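Local coordinates for probable starch synthase 4, chloroplastic/amyloplastic (Arabidopsis thaliana, PDB 6GNE), which is probably a soluble starch synthase of the two-domain GT-B glycosyltransferase fold, and holds adenosine-5'-diphosphate and glycans in this model, at residues Ile433-Gln436 / Phe437-Gly440. Sequence-based numbering, arbitrary orientation.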
ATOM      1  N   ILE A 433      12.336  -8.096 -24.086  1.00 41.22           N
ATOM      2  CA  ILE A 433      11.627  -6.924 -23.557  1.00 40.05           C
ATOM      3  C   ILE A 433      11.924  -5.708 -24.405  1.00 41.10           C
ATOM      4  O   ILE A 433      13.087  -5.375 -24.580  1.00 41.93           O
ATOM      5  CB  ILE A 433      12.050  -6.596 -22.121  1.00 37.52           C
ATOM      6  CG1 ILE A 433      11.724  -7.783 -21.201  1.00 36.21           C
ATOM      7  CG2 ILE A 433      11.330  -5.327 -21.654  1.00 37.28           C
ATOM      8  CD1 ILE A 433      12.222  -7.632 -19.799  1.00 34.71           C
ATOM      9  N   PRO A 434      10.881  -5.028 -24.917  1.00 42.40           N
ATOM     10  CA  PRO A 434      11.150  -3.815 -25.698  1.00 43.53           C
ATOM     11  C   PRO A 434      11.906  -2.780 -24.890  1.00 42.07           C
ATOM     12  O   PRO A 434      11.699  -2.620 -23.676  1.00 39.76           O
ATOM     13  CB  PRO A 434       9.758  -3.285 -26.080  1.00 44.24           C
ATOM     14  CG  PRO A 434       8.829  -4.416 -25.901  1.00 44.61           C
ATOM     15  CD  PRO A 434       9.439  -5.317 -24.844  1.00 43.18           C
ATOM     16  N   THR A 435      12.728  -2.054 -25.609  1.00 43.53           N
ATOM     17  CA  THR A 435      13.710  -1.179 -25.039  1.00 44.06           C
ATOM     18  C   THR A 435      13.112  -0.065 -24.139  1.00 43.99           C
ATOM     19  O   THR A 435      13.737   0.341 -23.162  1.00 41.26           O
ATOM     20  CB  THR A 435      14.598  -0.642 -26.192  1.00 46.46           C
ATOM     21  OG1 THR A 435      15.796  -0.143 -25.655  1.00 46.59           O
ATOM     22  CG2 THR A 435      13.912   0.470 -27.014  1.00 48.66           C
ATOM     23  N   GLN A 436      11.897   0.396 -24.451  1.00 46.05           N
ATOM     24  CA  GLN A 436      11.274   1.488 -23.706  1.00 46.64           C
ATOM     25  C   GLN A 436      10.900   1.093 -22.259  1.00 43.45           C
ATOM     26  O   GLN A 436      10.873   1.945 -21.363  1.00 42.33           O
ATOM     27  CB  GLN A 436      10.075   2.119 -24.481  1.00 50.21           C
ATOM     28  CG  GLN A 436       8.824   1.266 -24.680  1.00 53.06           C
ATOM     29  CD  GLN A 436       7.478   2.055 -24.704  1.00 55.74           C
ATOM     30  OE1 GLN A 436       7.225   2.974 -23.903  1.00 57.57           O
ATOM     31  NE2 GLN A 436       6.568   1.593 -25.544  1.00 56.51           N
ATOM     32  N   PHE A 437      10.613  -0.185 -22.028  1.00 40.93           N
ATOM     33  CA  PHE A 437      10.195  -0.631 -20.694  1.00 37.75           C
ATOM     34  C   PHE A 437      11.375  -0.954 -19.787  1.00 35.46           C
ATOM     35  O   PHE A 437      11.255  -0.847 -18.569  1.00 33.56           O
ATOM     36  CB  PHE A 437       9.203  -1.799 -20.786  1.00 37.84           C
ATOM     37  CG  PHE A 437       7.966  -1.469 -21.587  1.00 39.37           C
ATOM     38  CD1 PHE A 437       7.096  -0.444 -21.170  1.00 39.68           C
ATOM     39  CD2 PHE A 437       7.696  -2.135 -22.804  1.00 41.15           C
ATOM     40  CE1 PHE A 437       5.957  -0.127 -21.915  1.00 40.93           C
ATOM     41  CE2 PHE A 437       6.562  -1.803 -23.554  1.00 42.49           C
ATOM     42  CZ  PHE A 437       5.691  -0.813 -23.109  1.00 41.87           C
ATOM     43  N   GLN A 438      12.504  -1.324 -20.376  1.00 35.63           N
ATOM     44  CA  GLN A 438      13.697  -1.795 -19.644  1.00 33.85           C
ATOM     45  C   GLN A 438      14.157  -0.744 -18.611  1.00 32.83           C
ATOM     46  O   GLN A 438      14.476   0.372 -18.963  1.00 33.72           O
ATOM     47  CB  GLN A 438      14.839  -2.145 -20.620  1.00 34.41           C
ATOM     48  CG  GLN A 438      14.574  -3.394 -21.467  1.00 35.38           C
ATOM     49  CD  GLN A 438      15.723  -3.805 -22.399  1.00 36.03           C
ATOM     50  OE1 GLN A 438      16.358  -2.977 -23.036  1.00 36.60           O
ATOM     51  NE2 GLN A 438      15.966  -5.105 -22.487  1.00 35.85           N
ATOM     52  N   ASN A 439      14.167  -1.109 -17.333  1.00 30.87           N
ATOM     53  CA  ASN A 439      14.451  -0.130 -16.273  1.00 29.98           C
ATOM     54  C   ASN A 439      15.203  -0.643 -15.073  1.00 29.24           C
ATOM     55  O   ASN A 439      15.376   0.109 -14.131  1.00 30.78           O
ATOM     56  CB  ASN A 439      13.134   0.498 -15.800  1.00 29.44           C
ATOM     57  CG  ASN A 439      12.155  -0.535 -15.248  1.00 28.57           C
ATOM     58  OD1 ASN A 439      12.523  -1.708 -15.019  1.00 27.83           O
ATOM     59  ND2 ASN A 439      10.921  -0.102 -15.005  1.00 26.64           N
ATOM     60  N   GLY A 440      15.658  -1.890 -15.076  1.00 29.24           N
ATOM     61  CA  GLY A 440      16.267  -2.460 -13.872  1.00 28.08           C
ATOM     62  C   GLY A 440      16.772  -3.867 -14.063  1.00 28.31           C
ATOM     63  O   GLY A 440      17.218  -4.253 -15.151  1.00 29.44           O
TER
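Gln436 lays its side chain over one face of the Phe437 ring. Its CB starts close to the backbone N of Phe437. CG sits between the backbone N and carbonyl carbon of Gln436 (chi1 68°), which puts it over the ring centre. This is a CH-pi contact, with Gln436 CG 3.9 Å from the Phe437 centroid. Beyond CG the chain bends, and CD passes above the far end of the ring. There NE2 of Gln436 is 3.5 Å from CZ of Phe437, while OE1 faces CE1. The amide and ring planes are stacked, 15° apart. Pro434 meets the same ring at its edge, with CG of Pro434 4.0 Å from CD2 of Phe437. Pro434 to Phe437 form a type I beta turn, closed by Phe437 N donating to Pro434 O at 3.1 Å. A second turn overlaps it, with a weak bond from Gln438 N to Thr435 O. Ile433 CG2 packs against Gln438 CG at 3.8 Å. Lys475 NZ, from helix 466-477, hydrogen-bonds the carbonyl oxygens of Thr435 and Gln438. The turn lies at the surface, in the loop from helix 419-424 to strand 441-443, an outermost strand of the six-stranded parallel sheet.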